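Local coordinates for protein extracellular ligand-binding receptor (Rhodopseudomonas palustris, PDB 4F06) that probably serves as the solute-binding component of an ABC transporter, and binds p-hydroxybenzoic acid, an aromatic compound related to lignin breakdown, at residues A288-R293 / M318-P323; I295-E300 / I312-G317. All blocks are in the same frame, centred on the assembly; numbering follows the deposited sequence. Where two conformers were deposited one is given.

Contact 1. Residues A288-R293 / M318-P323. With PHB (p-hydroxybenzoic acid), chain C; SO4 (sulfate ion), chain D.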
loop_
_atom_site.group_PDB
_atom_site.type_symbol
_atom_site.label_atom_id
_atom_site.label_comp_id
_atom_site.label_asym_id
_atom_site.label_seq_id
_atom_site.Cartn_x
_atom_site.Cartn_y
_atom_site.Cartn_z
ATOM N N ALA A 288 4.010 -3.072 -7.621
ATOM C CA ALA A 288 4.856 -2.776 -8.793
ATOM C C ALA A 288 4.778 -3.869 -9.859
ATOM O O ALA A 288 4.746 -3.552 -11.053
ATOM C CB ALA A 288 6.304 -2.514 -8.345
ATOM N N TYR A 289 4.746 -5.125 -9.421
ATOM C CA TYR A 289 4.628 -6.243 -10.357
ATOM C C TYR A 289 3.304 -6.120 -11.138
ATOM O O TYR A 289 3.289 -6.221 -12.378
ATOM C CB TYR A 289 4.672 -7.535 -9.535
ATOM C CG TYR A 289 4.704 -8.827 -10.342
ATOM C CD1 TYR A 289 5.923 -9.358 -10.824
ATOM C CD2 TYR A 289 3.529 -9.508 -10.641
ATOM C CE1 TYR A 289 5.963 -10.540 -11.542
ATOM C CE2 TYR A 289 3.567 -10.700 -11.363
ATOM C CZ TYR A 289 4.774 -11.202 -11.836
ATOM O OH TYR A 289 4.834 -12.356 -12.600
ATOM N N ASP A 290 2.189 -5.916 -10.426
ATOM C CA ASP A 290 0.889 -5.742 -11.063
ATOM C C ASP A 290 0.822 -4.429 -11.868
ATOM O O ASP A 290 0.126 -4.361 -12.901
ATOM C CB ASP A 290 -0.234 -5.850 -10.044
ATOM C CG ASP A 290 -0.416 -7.290 -9.574
ATOM O OD1 ASP A 290 -0.411 -8.213 -10.424
ATOM O OD2 ASP A 290 -0.576 -7.489 -8.364
ATOM N N GLY A 291 1.502 -3.367 -11.399
ATOM C CA GLY A 291 1.510 -2.127 -12.153
ATOM C C GLY A 291 2.259 -2.309 -13.473
ATOM O O GLY A 291 1.820 -1.769 -14.518
ATOM N N ALA A 292 3.344 -3.091 -13.466
ATOM C CA ALA A 292 4.050 -3.369 -14.720
ATOM C C ALA A 292 3.143 -4.163 -15.687
ATOM O O ALA A 292 3.149 -3.871 -16.894
ATOM C CB ALA A 292 5.340 -4.126 -14.450
ATOM N N ARG A 293 2.350 -5.119 -15.167
ATOM C CA ARG A 293 1.373 -5.816 -16.009
ATOM C C ARG A 293 0.458 -4.804 -16.716
ATOM O O ARG A 293 0.207 -4.894 -17.934
ATOM C CB ARG A 293 0.516 -6.770 -15.160
ATOM C CG ARG A 293 -0.538 -7.497 -16.006
ATOM C CD ARG A 293 -1.491 -8.374 -15.198
ATOM N NE ARG A 293 -0.786 -9.519 -14.637
ATOM C CZ ARG A 293 -0.659 -10.713 -15.198
ATOM N NH1 ARG A 293 -1.204 -10.990 -16.370
ATOM N NH2 ARG A 293 0.014 -11.635 -14.541
HETATM N N MSE A 318 -10.165 -5.024 -16.258
HETATM C CA MSE A 318 -9.254 -6.151 -16.389
HETATM C C MSE A 318 -9.314 -6.975 -15.113
HETATM O O MSE A 318 -9.327 -6.417 -14.022
HETATM C CB MSE A 318 -7.828 -5.627 -16.539
HETATM C CG MSE A 318 -6.907 -6.541 -17.246
HETATM SE SE MSE A 318 -5.380 -5.371 -17.773
HETATM C CE MSE A 318 -4.309 -6.344 -16.540
ATOM N N LYS A 319 -9.346 -8.292 -15.261
ATOM C CA LYS A 319 -9.345 -9.251 -14.126
ATOM C C LYS A 319 -8.167 -10.209 -14.302
ATOM O O LYS A 319 -7.907 -10.665 -15.426
ATOM C CB LYS A 319 -10.630 -10.055 -14.115
ATOM C CG LYS A 319 -11.919 -9.284 -14.021
ATOM C CD LYS A 319 -13.170 -10.179 -13.970
ATOM C CE LYS A 319 -14.416 -9.297 -13.944
ATOM N NZ LYS A 319 -15.628 -10.047 -13.518
ATOM N N TRP A 320 -7.464 -10.527 -13.211
ATOM C CA TRP A 320 -6.368 -11.492 -13.305
ATOM C C TRP A 320 -6.055 -12.038 -11.929
ATOM O O TRP A 320 -6.638 -11.604 -10.928
ATOM C CB TRP A 320 -5.126 -10.874 -14.000
ATOM C CG TRP A 320 -4.395 -9.834 -13.143
ATOM C CD1 TRP A 320 -3.235 -10.020 -12.392
ATOM C CD2 TRP A 320 -4.770 -8.424 -12.943
ATOM N NE1 TRP A 320 -2.848 -8.835 -11.797
ATOM C CE2 TRP A 320 -3.758 -7.835 -12.077
ATOM C CE3 TRP A 320 -5.846 -7.608 -13.381
ATOM C CZ2 TRP A 320 -3.823 -6.505 -11.680
ATOM C CZ3 TRP A 320 -5.882 -6.275 -12.964
ATOM C CH2 TRP A 320 -4.887 -5.742 -12.130
ATOM N N VAL A 321 -5.175 -13.034 -11.871
ATOM C CA VAL A 321 -4.699 -13.565 -10.611
ATOM C C VAL A 321 -3.324 -12.956 -10.278
ATOM O O VAL A 321 -2.345 -13.188 -10.986
ATOM C CB VAL A 321 -4.623 -15.108 -10.573
ATOM C CG1 VAL A 321 -4.304 -15.576 -9.157
ATOM C CG2 VAL A 321 -5.927 -15.752 -11.088
ATOM N N SER A 322 -3.323 -12.075 -9.283
ATOM C CA SER A 322 -2.097 -11.464 -8.760
ATOM C C SER A 322 -1.418 -12.436 -7.795
ATOM O O SER A 322 -2.085 -13.295 -7.225
ATOM C CB SER A 322 -2.544 -10.181 -8.029
ATOM O OG SER A 322 -1.488 -9.610 -7.259
ATOM N N PRO A 323 -0.137 -12.227 -7.491
ATOM C CA PRO A 323 0.468 -12.959 -6.368
ATOM C C PRO A 323 -0.342 -12.785 -5.080
ATOM O O PRO A 323 -0.325 -13.664 -4.214
ATOM C CB PRO A 323 1.857 -12.328 -6.256
ATOM C CG PRO A 323 2.166 -11.954 -7.691
ATOM C CD PRO A 323 0.861 -11.422 -8.231
HETATM C "C1'" PHB C . 2.478 -8.587 -21.732
HETATM O "O1'" PHB C . 2.651 -7.836 -22.758
HETATM O "O2'" PHB C . 3.300 -9.413 -21.274
HETATM C C1 PHB C . 1.189 -8.574 -21.041
HETATM C C2 PHB C . 1.011 -9.443 -19.937
HETATM C C3 PHB C . -0.209 -9.475 -19.292
HETATM C C4 PHB C . -1.221 -8.613 -19.726
HETATM C C5 PHB C . -1.022 -7.725 -20.804
HETATM C C6 PHB C . 0.201 -7.697 -21.492
HETATM O O4 PHB C . -2.402 -8.668 -19.047
HETATM S S SO4 D . 1.970 -14.134 -14.383
HETATM O O1 SO4 D . 2.776 -12.935 -14.167
HETATM O O2 SO4 D . 2.313 -14.671 -15.700
HETATM O O3 SO4 D . 2.242 -15.114 -13.328
HETATM O O4 SO4 D . 0.524 -13.831 -14.520
#
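Beside a bound p-hydroxybenzoic acid, helix 283-301 packs against strand 319-322, with Asp290 and Arg293 meeting Trp320. The indole N-H points at the Asp290 carboxylate: Trp320 NE1 donates to Asp290 OD1 over 2.9 Å with an N-H···O angle of 169°. The acceptor lies close to the indole plane, yet OD1 itself is approached from above the carboxylate, 61° out of its plane. Ser322 OG grips the other oxygen, donating to the syn lone pair of Asp290 OD2 at 2.6 Å. A salt bridge from Arg324 to OD2 should further stabilise this buried charge. In the periplasmic binding protein fold the strand pairs antiparallel with strand 327-329, so the bonds to Asp290 tie a β-hairpin to the helix. Arg293, in one of its two conformers, lies over the indole face, with CD in CH-pi contact 3.6 Å from the centroid of the Trp320 five-membered ring. A bend at chi3 (-68°) carries its NE over Trp320 CD1, at 3.4 Å. At the N-terminal end of the helix segment, Tyr289 CD2 touches Pro323 CG at 4.1 Å, while Tyr289 OH donates a 2.7 Å hydrogen bond to O1 of a sulfate probably derived from the crystallisation liquor.

Contact 2. Residues I295-E300 / I312-G317. With PHB (p-hydroxybenzoic acid), chain C; SO4 (sulfate ion), chain G.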
loop_
_atom_site.group_PDB
_atom_site.type_symbol
_atom_site.label_atom_id
_atom_site.label_comp_id
_atom_site.label_asym_id
_atom_site.label_seq_id
_atom_site.Cartn_x
_atom_site.Cartn_y
_atom_site.Cartn_z
ATOM N N ILE A 295 0.958 -1.606 -17.327
ATOM C CA ILE A 295 1.717 -0.815 -18.297
ATOM C C ILE A 295 1.945 -1.616 -19.577
ATOM O O ILE A 295 1.760 -1.074 -20.666
ATOM C CB ILE A 295 3.036 -0.305 -17.692
ATOM C CG1 ILE A 295 2.685 0.700 -16.572
ATOM C CG2 ILE A 295 3.952 0.279 -18.771
ATOM C CD1 ILE A 295 3.846 1.014 -15.667
ATOM N N TYR A 296 2.278 -2.906 -19.452
ATOM C CA TYR A 296 2.447 -3.742 -20.663
ATOM C C TYR A 296 1.121 -3.824 -21.407
ATOM O O TYR A 296 1.091 -3.748 -22.654
ATOM C CB TYR A 296 2.977 -5.125 -20.292
ATOM C CG TYR A 296 4.493 -5.136 -20.114
ATOM C CD1 TYR A 296 5.191 -4.095 -19.471
ATOM C CD2 TYR A 296 5.232 -6.245 -20.525
ATOM C CE1 TYR A 296 6.580 -4.157 -19.322
ATOM C CE2 TYR A 296 6.598 -6.322 -20.351
ATOM C CZ TYR A 296 7.273 -5.289 -19.734
ATOM O OH TYR A 296 8.607 -5.323 -19.546
ATOM N N LYS A 297 0.006 -3.990 -20.687
ATOM C CA LYS A 297 -1.291 -4.022 -21.371
ATOM C C LYS A 297 -1.574 -2.698 -22.114
ATOM O O LYS A 297 -2.081 -2.710 -23.237
ATOM C CB LYS A 297 -2.411 -4.292 -20.347
ATOM C CG LYS A 297 -3.801 -4.290 -20.972
ATOM C CD LYS A 297 -4.069 -5.454 -21.882
ATOM C CE LYS A 297 -5.535 -5.434 -22.292
ATOM N NZ LYS A 297 -5.782 -6.656 -23.088
HETATM N N MSE A 298 -1.282 -1.573 -21.467
HETATM C CA MSE A 298 -1.545 -0.258 -22.095
HETATM C C MSE A 298 -0.681 -0.079 -23.339
HETATM O O MSE A 298 -1.174 0.396 -24.362
HETATM C CB MSE A 298 -1.288 0.886 -21.103
HETATM C CG MSE A 298 -2.379 0.923 -20.047
HETATM SE SE MSE A 298 -2.502 2.431 -18.869
HETATM C CE MSE A 298 -0.861 2.010 -17.905
ATOM N N ILE A 299 0.594 -0.487 -23.282
ATOM C CA ILE A 299 1.443 -0.415 -24.466
ATOM C C ILE A 299 0.892 -1.320 -25.584
ATOM O O ILE A 299 0.851 -0.892 -26.721
ATOM C CB ILE A 299 2.902 -0.749 -24.071
ATOM C CG1 ILE A 299 3.451 0.351 -23.133
ATOM C CG2 ILE A 299 3.801 -0.889 -25.290
ATOM C CD1 ILE A 299 4.765 0.005 -22.450
ATOM N N GLU A 300 0.459 -2.543 -25.276
ATOM C CA GLU A 300 -0.112 -3.392 -26.344
ATOM C C GLU A 300 -1.352 -2.739 -26.929
ATOM O O GLU A 300 -1.526 -2.693 -28.163
ATOM C CB GLU A 300 -0.487 -4.793 -25.839
ATOM C CG GLU A 300 0.701 -5.636 -25.499
ATOM C CD GLU A 300 0.425 -7.115 -25.306
ATOM O OE1 GLU A 300 -0.726 -7.570 -25.048
ATOM O OE2 GLU A 300 1.429 -7.816 -25.405
ATOM N N ILE A 312 -6.065 3.814 -20.837
ATOM C CA ILE A 312 -6.877 3.668 -19.626
ATOM C C ILE A 312 -8.092 2.798 -19.926
ATOM O O ILE A 312 -8.484 1.986 -19.060
ATOM C CB ILE A 312 -7.249 5.049 -19.068
ATOM C CG1 ILE A 312 -6.017 5.703 -18.475
ATOM C CG2 ILE A 312 -8.433 4.992 -18.113
ATOM C CD1 ILE A 312 -5.581 5.116 -17.121
ATOM N N ALA A 313 -8.717 2.942 -21.103
ATOM C CA ALA A 313 -9.884 2.125 -21.406
ATOM C C ALA A 313 -9.503 0.642 -21.404
ATOM O O ALA A 313 -10.326 -0.200 -21.037
ATOM C CB ALA A 313 -10.452 2.536 -22.746
ATOM N N ALA A 314 -8.271 0.331 -21.820
ATOM C CA ALA A 314 -7.861 -1.063 -21.916
ATOM C C ALA A 314 -7.689 -1.736 -20.563
ATOM O O ALA A 314 -7.847 -2.949 -20.474
ATOM C CB ALA A 314 -6.539 -1.121 -22.670
ATOM N N VAL A 315 -7.337 -0.975 -19.520
ATOM C CA VAL A 315 -7.147 -1.600 -18.201
ATOM C C VAL A 315 -8.398 -1.606 -17.347
ATOM O O VAL A 315 -8.505 -2.429 -16.453
ATOM C CB VAL A 315 -5.951 -1.042 -17.427
ATOM C CG1 VAL A 315 -4.677 -1.263 -18.259
ATOM C CG2 VAL A 315 -6.173 0.423 -17.064
ATOM N N LYS A 316 -9.348 -0.709 -17.620
ATOM C CA LYS A 316 -10.610 -0.752 -16.892
ATOM C C LYS A 316 -11.293 -2.089 -17.086
ATOM O O LYS A 316 -11.436 -2.552 -18.220
ATOM C CB LYS A 316 -11.510 0.358 -17.390
ATOM C CG LYS A 316 -11.116 1.759 -16.886
ATOM C CD LYS A 316 -12.127 2.786 -17.426
ATOM C CE LYS A 316 -11.811 4.171 -16.860
ATOM N NZ LYS A 316 -12.692 5.199 -17.507
ATOM N N GLY A 317 -11.670 -2.722 -15.977
ATOM C CA GLY A 317 -12.361 -4.004 -16.037
ATOM C C GLY A 317 -11.471 -5.214 -16.129
ATOM O O GLY A 317 -11.984 -6.325 -16.081
HETATM C "C1'" PHB C . 2.478 -8.587 -21.732
HETATM O "O1'" PHB C . 2.651 -7.836 -22.758
HETATM O "O2'" PHB C . 3.300 -9.413 -21.274
HETATM C C1 PHB C . 1.189 -8.574 -21.041
HETATM C C2 PHB C . 1.011 -9.443 -19.937
HETATM C C3 PHB C . -0.209 -9.475 -19.292
HETATM C C4 PHB C . -1.221 -8.613 -19.726
HETATM C C5 PHB C . -1.022 -7.725 -20.804
HETATM C C6 PHB C . 0.201 -7.697 -21.492
HETATM O O4 PHB C . -2.402 -8.668 -19.047
HETATM S S SO4 G . -13.521 8.678 -15.231
HETATM O O1 SO4 G . -12.354 9.422 -15.777
HETATM O O2 SO4 G . -14.809 9.248 -15.700
HETATM O O3 SO4 G . -13.462 7.260 -15.641
HETATM O O4 SO4 G . -13.531 8.819 -13.717
#
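Met298, Lys297 and Val315 carry the packing between two consecutive helices, 283-301 and 308-315, of the periplasmic binding protein fold. The side chains meet through carbon and selenium, and no hydrogen bond joins the segments. At its centre Val315 CG1 reaches Met298 CG at 3.6 Å, the two side chains passing obliquely across one another. Val315 holds CG1 anti to its carbonyl carbon (chi1 -59°), and this branch serves both neighbours, since Lys297 CG also lies 4.2 Å from Val315 CG1. On the buried flank the selenium of Met298, a selenomethionine modelled in two conformers, comes within 4.4 Å of Ile312 CD1. Ile312 starts out directed away from helix 283-301, and the end of its side chain turns back to make this approach. On the more open flank the aliphatic part of Lys297 runs past the end of the shorter helix. A bend at chi2 (69°) lays its CE 4.4 Å from Ala314 CB. The same lysine also borders the aromatic ring of p-hydroxybenzoic acid, whose C5 sits 3.7 Å from Lys297 CB. Tyr296 supplies the next part of that pocket: its CB lies 3.7 Å from the carboxylate oxygen O1' of p-hydroxybenzoic acid, which meets the tyrosine ring at its edge. The Tyr296 ring is positioned in turn by a hydrogen bond from Tyr296 OH to the carbonyl oxygen of Gly37 and by an edge-to-face contact with Trp32. Further out, Tyr75 of strand 75-78 packs on Met298, and Tyr115 and Arg334 touch Ile312. Beyond the helix end the extended Lys316 side chain donates from NZ to O3 of a sulfate ion, probably from the crystallisation liquor, 2.9 Å away, which also accepts from Arg334 NH2.

Overall arrangement
Contacts 1 and 2 share helix 283-301, taking successive parts of it, and their centres lie 11 Å apart. Helix 308-315 leads directly into strand 319-322, so one continuous piece of chain docks along the shared helix. In the modelled conformer given for selenomethionine Met318, its SE packs 3.7 Å from Lys297 CG, where the two contacts meet. Together they contribute Arg293, Met318, Tyr296, Lys297 and Glu300 to one p-hydroxybenzoic acid site, which Trp32 completes. A second molecule of the same ligand occupies a separate pocket that includes Tyr80, Asn103, Tyr149 and Asp232, consistent with the interlobe cleft where relatives bind their solutes; neither contact contributes to that pocket.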